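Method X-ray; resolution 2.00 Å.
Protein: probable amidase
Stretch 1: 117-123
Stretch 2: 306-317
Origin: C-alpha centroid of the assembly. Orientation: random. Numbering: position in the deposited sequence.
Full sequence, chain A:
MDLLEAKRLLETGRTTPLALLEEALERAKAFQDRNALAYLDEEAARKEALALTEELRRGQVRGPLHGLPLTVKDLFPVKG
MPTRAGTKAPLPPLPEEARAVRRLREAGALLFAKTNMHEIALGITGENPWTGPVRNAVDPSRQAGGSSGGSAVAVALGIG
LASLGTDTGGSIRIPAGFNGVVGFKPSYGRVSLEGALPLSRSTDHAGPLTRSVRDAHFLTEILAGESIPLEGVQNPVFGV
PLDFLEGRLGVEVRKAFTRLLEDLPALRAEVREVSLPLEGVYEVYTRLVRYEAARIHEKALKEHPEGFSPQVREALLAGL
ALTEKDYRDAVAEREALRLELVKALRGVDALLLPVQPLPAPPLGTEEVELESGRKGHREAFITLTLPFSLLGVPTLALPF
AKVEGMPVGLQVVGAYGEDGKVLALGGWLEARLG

Stretch 1, residues 117-123: MHEIALG
Stretch 2 (306-317) EGFSPQVREALL

The contact packs an irregular loop, 117-123, against the start of a helix. In the second stretch a 3-10 segment ends at Gly307, Phe308 and Ser309 run extended (phi/psi -103/146 and -71/160), and the helix occupies 310-317 and continues beyond. The register is set by Leu122 and Val312, whose CA atoms lie 6.4 Å apart. Together the two sides bury 432 Å², and three residues cover the most: Glu119, Leu122 and Val312.

Glu119 is the polar anchor. Its CA-to-CB bond points toward the helix start, and chi1 180° (t) and chi2 165° (t) extend the chain, with chi3 at 38°, so that the carboxylate reaches Ser309. There Glu119 OE1 accepts twice: from Ser309 N at 2.8 Å, with an angle of 156° at the hydrogen, and from Ser309 OG at 2.5 Å. Ser309 is the N-cap, chi1 61° (p), and its OG in turn accepts a weak capping bond from Val312 N at 3.5 Å. A serine suits this place because one hydroxyl can donate to the carboxylate while accepting from the helix. Glu119 OE2 lies 3.2 Å from Gly307 O, a contact of two acceptors and not a hydrogen bond; OE2 is satisfied elsewhere in the structure, which makes burial of the charged group easier to understand.

The loop turns tightly at Ile120 and Ala121. Ile120 (45/24) and Ala121 (67/14) both have positive phi, and Ala121 N bonds to His118 O at 2.8 Å while Leu122 N bonds to Glu119 O at 2.9 Å. Ala121 points away, whereas Ile120 and Leu122 point toward the helix. Leu122, chi1 -173° (t) and chi2 51° (p), places CD2 3.7 Å from Ala315 CB, 3.8 Å from Leu316 CD2 and 4.2 Å from Val312 CG1. The small Ala315 offers a methyl to this leucine without a longer side chain to accommodate.

Val312, chi1 167° (t), serves both chemistries: its CG2 lies 3.5 Å from Glu119 OE1, and its CG1 meets Ile120 CD1 at 3.5 Å. Ile120, chi1 62° (p) and chi2 166° (t), also brings CD1 to 3.8 Å from Leu316 CD1, while its CG2 sits at the edge of the Phe308 ring, 4.0 Å from CE1. Leu316, chi1 -74° (m) and chi2 179° (t), starts sideways, but its end comes nearer. Val312, Ala315 and Leu316 thus present one helix surface to the loop.

At the more exposed margin, Gln311 NE2 donates to His118 NE2 at 2.8 Å with a nearly straight 172° angle, approaching the edge of the imidazole near its plane. His118 has chi1 -166° (t) and chi2 100°; its ND1 is bonded elsewhere in the structure. Gln311 uses chi1 -173° (t), chi2 -143° and chi3 -141° to reach it. Gly123, the last residue of the stretch, has phi/psi 161/158, where an ideal CB would lie 1.9 Å from His118 NE2 and jam against the preceding carbonyl: glycine is the fitting residue.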

HETATM    1  N   MSE A 117     -25.861 -13.968   4.541  1.00 16.39           N
HETATM    2  CA  MSE A 117     -24.692 -13.509   3.756  1.00 17.39           C
HETATM    3  C   MSE A 117     -24.251 -14.632   2.842  1.00 17.17           C
HETATM    4  O   MSE A 117     -24.569 -15.800   3.073  1.00 16.46           O
HETATM    5  CB  MSE A 117     -23.558 -13.136   4.710  1.00 19.29           C
HETATM    6  CG  MSE A 117     -23.270 -14.214   5.742  1.00 19.81           C
HETATM    7 SE   MSE A 117     -21.692 -13.810   6.777  1.00 27.90          SE
HETATM    8  CE  MSE A 117     -20.329 -14.440   5.532  1.00 16.71           C
ATOM      9  N   HIS A 118     -23.577 -14.310   1.897  1.00 18.10           N
ATOM     10  CA  HIS A 118     -23.071 -15.309   0.976  1.00 17.91           C
ATOM     11  C   HIS A 118     -22.164 -16.169   1.843  1.00 17.90           C
ATOM     12  O   HIS A 118     -21.442 -15.642   2.693  1.00 16.70           O
ATOM     13  CB  HIS A 118     -22.268 -14.647  -0.148  1.00 15.61           C
ATOM     14  CG  HIS A 118     -21.995 -15.560  -1.301  1.00 18.97           C
ATOM     15  ND1 HIS A 118     -22.735 -15.528  -2.463  1.00 18.13           N
ATOM     16  CD2 HIS A 118     -21.111 -16.574  -1.444  1.00 18.29           C
ATOM     17  CE1 HIS A 118     -22.319 -16.485  -3.273  1.00 19.47           C
ATOM     18  NE2 HIS A 118     -21.334 -17.134  -2.678  1.00 20.81           N
ATOM     19  N   GLU A 119     -22.201 -17.484   1.630  1.00 16.87           N
ATOM     20  CA  GLU A 119     -21.407 -18.412   2.426  1.00 17.35           C
ATOM     21  C   GLU A 119     -19.960 -17.987   2.672  1.00 18.03           C
ATOM     22  O   GLU A 119     -19.191 -17.777   1.730  1.00 17.58           O
ATOM     23  CB  GLU A 119     -21.452 -19.811   1.807  1.00 17.70           C
ATOM     24  CG  GLU A 119     -20.639 -20.843   2.581  1.00 19.63           C
ATOM     25  CD  GLU A 119     -20.983 -22.272   2.189  1.00 20.45           C
ATOM     26  OE1 GLU A 119     -21.217 -22.514   0.989  1.00 20.05           O
ATOM     27  OE2 GLU A 119     -21.002 -23.145   3.078  1.00 20.15           O
ATOM     28  N   ILE A 120     -19.625 -17.905   3.961  1.00 17.97           N
ATOM     29  CA  ILE A 120     -18.335 -17.478   4.503  1.00 18.84           C
ATOM     30  C   ILE A 120     -17.781 -16.233   3.835  1.00 18.97           C
ATOM     31  O   ILE A 120     -16.570 -15.999   3.848  1.00 20.17           O
ATOM     32  CB  ILE A 120     -17.242 -18.590   4.479  1.00 18.54           C
ATOM     33  CG1 ILE A 120     -16.946 -19.034   3.047  1.00 17.81           C
ATOM     34  CG2 ILE A 120     -17.666 -19.754   5.366  1.00 18.62           C
ATOM     35  CD1 ILE A 120     -15.675 -19.863   2.879  1.00 23.38           C
ATOM     36  N   ALA A 121     -18.683 -15.438   3.264  1.00 16.53           N
ATOM     37  CA  ALA A 121     -18.348 -14.180   2.589  1.00 18.02           C
ATOM     38  C   ALA A 121     -17.542 -14.388   1.313  1.00 18.60           C
ATOM     39  O   ALA A 121     -16.982 -13.443   0.768  1.00 19.50           O
ATOM     40  CB  ALA A 121     -17.589 -13.263   3.532  1.00 17.81           C
ATOM     41  N   LEU A 122     -17.491 -15.622   0.828  1.00 18.38           N
ATOM     42  CA  LEU A 122     -16.734 -15.908  -0.381  1.00 20.19           C
ATOM     43  C   LEU A 122     -17.649 -15.959  -1.597  1.00 20.29           C
ATOM     44  O   LEU A 122     -17.908 -17.027  -2.155  1.00 20.87           O
ATOM     45  CB  LEU A 122     -15.980 -17.227  -0.223  1.00 20.72           C
ATOM     46  CG  LEU A 122     -14.991 -17.609  -1.325  1.00 21.71           C
ATOM     47  CD1 LEU A 122     -14.038 -16.447  -1.604  1.00 20.50           C
ATOM     48  CD2 LEU A 122     -14.215 -18.839  -0.882  1.00 20.01           C
ATOM     49  N   GLY A 123     -18.136 -14.792  -2.006  1.00 21.44           N
ATOM     50  CA  GLY A 123     -19.028 -14.722  -3.149  1.00 19.75           C
ATOM     51  C   GLY A 123     -19.810 -13.428  -3.139  1.00 19.97           C
ATOM     52  O   GLY A 123     -19.972 -12.806  -2.087  1.00 18.13           O
ATOM     53  N   GLU A 306     -18.125 -31.185   3.042  1.00 33.86           N
ATOM     54  CA  GLU A 306     -19.530 -31.190   2.649  1.00 33.65           C
ATOM     55  C   GLU A 306     -20.318 -30.070   3.323  1.00 32.25           C
ATOM     56  O   GLU A 306     -21.479 -29.830   2.989  1.00 31.15           O
ATOM     57  CB  GLU A 306     -20.172 -32.543   2.975  1.00 35.77           C
ATOM     58  CG  GLU A 306     -20.292 -32.880   4.462  1.00 38.64           C
ATOM     59  CD  GLU A 306     -18.952 -33.155   5.126  1.00 39.94           C
ATOM     60  OE1 GLU A 306     -18.091 -33.809   4.497  1.00 40.93           O
ATOM     61  OE2 GLU A 306     -18.767 -32.735   6.287  1.00 43.99           O
ATOM     62  N   GLY A 307     -19.684 -29.392   4.274  1.00 30.53           N
ATOM     63  CA  GLY A 307     -20.343 -28.302   4.964  1.00 29.04           C
ATOM     64  C   GLY A 307     -20.335 -27.042   4.120  1.00 28.29           C
ATOM     65  O   GLY A 307     -21.052 -26.088   4.418  1.00 27.24           O
ATOM     66  N   PHE A 308     -19.516 -27.043   3.069  1.00 26.78           N
ATOM     67  CA  PHE A 308     -19.405 -25.907   2.158  1.00 26.83           C
ATOM     68  C   PHE A 308     -20.176 -26.214   0.879  1.00 26.55           C
ATOM     69  O   PHE A 308     -20.233 -27.364   0.447  1.00 28.06           O
ATOM     70  CB  PHE A 308     -17.936 -25.648   1.785  1.00 25.20           C
ATOM     71  CG  PHE A 308     -17.078 -25.183   2.929  1.00 24.10           C
ATOM     72  CD1 PHE A 308     -17.256 -23.921   3.486  1.00 23.44           C
ATOM     73  CD2 PHE A 308     -16.075 -26.005   3.440  1.00 23.84           C
ATOM     74  CE1 PHE A 308     -16.447 -23.483   4.535  1.00 23.74           C
ATOM     75  CE2 PHE A 308     -15.262 -25.580   4.488  1.00 23.12           C
ATOM     76  CZ  PHE A 308     -15.448 -24.315   5.038  1.00 22.81           C
ATOM     77  N   SER A 309     -20.767 -25.189   0.273  1.00 26.25           N
ATOM     78  CA  SER A 309     -21.506 -25.377  -0.977  1.00 26.31           C
ATOM     79  C   SER A 309     -20.488 -25.648  -2.086  1.00 26.19           C
ATOM     80  O   SER A 309     -19.303 -25.338  -1.934  1.00 25.61           O
ATOM     81  CB  SER A 309     -22.304 -24.116  -1.313  1.00 26.50           C
ATOM     82  OG  SER A 309     -21.437 -23.002  -1.494  1.00 27.78           O
ATOM     83  N   PRO A 310     -20.927 -26.242  -3.209  1.00 26.77           N
ATOM     84  CA  PRO A 310     -20.003 -26.533  -4.315  1.00 25.57           C
ATOM     85  C   PRO A 310     -19.189 -25.315  -4.775  1.00 24.54           C
ATOM     86  O   PRO A 310     -17.965 -25.394  -4.894  1.00 23.17           O
ATOM     87  CB  PRO A 310     -20.931 -27.062  -5.405  1.00 26.00           C
ATOM     88  CG  PRO A 310     -21.990 -27.776  -4.608  1.00 27.38           C
ATOM     89  CD  PRO A 310     -22.265 -26.804  -3.473  1.00 26.64           C
ATOM     90  N   GLN A 311     -19.873 -24.199  -5.027  1.00 22.00           N
ATOM     91  CA  GLN A 311     -19.232 -22.957  -5.475  1.00 23.32           C
ATOM     92  C   GLN A 311     -18.131 -22.532  -4.506  1.00 22.04           C
ATOM     93  O   GLN A 311     -16.989 -22.312  -4.905  1.00 20.10           O
ATOM     94  CB  GLN A 311     -20.262 -21.821  -5.576  1.00 26.73           C
ATOM     95  CG  GLN A 311     -19.725 -20.517  -6.196  1.00 31.60           C
ATOM     96  CD  GLN A 311     -20.306 -19.251  -5.548  1.00 37.13           C
ATOM     97  OE1 GLN A 311     -20.605 -18.256  -6.234  1.00 39.49           O
ATOM     98  NE2 GLN A 311     -20.456 -19.281  -4.220  1.00 34.05           N
ATOM     99  N   VAL A 312     -18.484 -22.413  -3.230  1.00 20.08           N
ATOM    100  CA  VAL A 312     -17.511 -22.012  -2.223  1.00 21.45           C
ATOM    101  C   VAL A 312     -16.388 -23.033  -2.090  1.00 20.97           C
ATOM    102  O   VAL A 312     -15.222 -22.667  -1.988  1.00 18.83           O
ATOM    103  CB  VAL A 312     -18.184 -21.811  -0.848  1.00 21.78           C
ATOM    104  CG1 VAL A 312     -17.125 -21.701   0.246  1.00 20.70           C
ATOM    105  CG2 VAL A 312     -19.025 -20.541  -0.873  1.00 22.48           C
ATOM    106  N   ARG A 313     -16.745 -24.314  -2.095  1.00 21.43           N
ATOM    107  CA  ARG A 313     -15.750 -25.367  -1.966  1.00 23.61           C
ATOM    108  C   ARG A 313     -14.738 -25.301  -3.110  1.00 22.85           C
ATOM    109  O   ARG A 313     -13.536 -25.470  -2.898  1.00 21.90           O
ATOM    110  CB  ARG A 313     -16.434 -26.736  -1.946  1.00 26.11           C
ATOM    111  CG  ARG A 313     -15.571 -27.853  -1.385  1.00 31.11           C
ATOM    112  CD  ARG A 313     -16.438 -29.047  -1.027  1.00 34.47           C
ATOM    113  NE  ARG A 313     -17.067 -29.624  -2.207  1.00 37.87           N
ATOM    114  CZ  ARG A 313     -18.296 -30.129  -2.229  1.00 38.78           C
ATOM    115  NH1 ARG A 313     -19.035 -30.121  -1.128  1.00 40.69           N
ATOM    116  NH2 ARG A 313     -18.779 -30.653  -3.349  1.00 39.78           N
ATOM    117  N   GLU A 314     -15.220 -25.051  -4.323  1.00 22.18           N
ATOM    118  CA  GLU A 314     -14.327 -24.960  -5.470  1.00 22.47           C
ATOM    119  C   GLU A 314     -13.347 -23.794  -5.313  1.00 22.56           C
ATOM    120  O   GLU A 314     -12.152 -23.932  -5.604  1.00 22.46           O
ATOM    121  CB  GLU A 314     -15.135 -24.796  -6.762  1.00 25.14           C
ATOM    122  CG  GLU A 314     -14.292 -24.437  -7.979  1.00 31.21           C
ATOM    123  CD  GLU A 314     -15.113 -24.355  -9.253  1.00 34.61           C
ATOM    124  OE1 GLU A 314     -16.256 -23.853  -9.190  1.00 35.82           O
ATOM    125  OE2 GLU A 314     -14.610 -24.779 -10.315  1.00 38.77           O
ATOM    126  N   ALA A 315     -13.846 -22.650  -4.849  1.00 20.52           N
ATOM    127  CA  ALA A 315     -12.992 -21.478  -4.655  1.00 19.22           C
ATOM    128  C   ALA A 315     -11.959 -21.754  -3.565  1.00 18.94           C
ATOM    129  O   ALA A 315     -10.787 -21.404  -3.706  1.00 17.13           O
ATOM    130  CB  ALA A 315     -13.841 -20.256  -4.286  1.00 20.48           C
ATOM    131  N   LEU A 316     -12.394 -22.380  -2.476  1.00 18.93           N
ATOM    132  CA  LEU A 316     -11.476 -22.699  -1.394  1.00 19.40           C
ATOM    133  C   LEU A 316     -10.410 -23.686  -1.869  1.00 19.77           C
ATOM    134  O   LEU A 316      -9.233 -23.547  -1.528  1.00 20.33           O
ATOM    135  CB  LEU A 316     -12.234 -23.270  -0.190  1.00 18.25           C
ATOM    136  CG  LEU A 316     -13.035 -22.256   0.630  1.00 18.70           C
ATOM    137  CD1 LEU A 316     -13.754 -22.970   1.772  1.00 19.00           C
ATOM    138  CD2 LEU A 316     -12.102 -21.179   1.189  1.00 16.72           C
ATOM    139  N   LEU A 317     -10.816 -24.677  -2.662  1.00 19.73           N
ATOM    140  CA  LEU A 317      -9.869 -25.669  -3.179  1.00 19.97           C
ATOM    141  C   LEU A 317      -8.859 -25.001  -4.107  1.00 18.42           C
ATOM    142  O   LEU A 317      -7.681 -25.366  -4.131  1.00 15.96           O
ATOM    143  CB  LEU A 317     -10.609 -26.782  -3.926  1.00 18.05           C
ATOM    144  CG  LEU A 317     -11.414 -27.717  -3.016  1.00 20.16           C
ATOM    145  CD1 LEU A 317     -12.266 -28.656  -3.852  1.00 19.99           C
ATOM    146  CD2 LEU A 317     -10.454 -28.498  -2.125  1.00 18.61           C
TER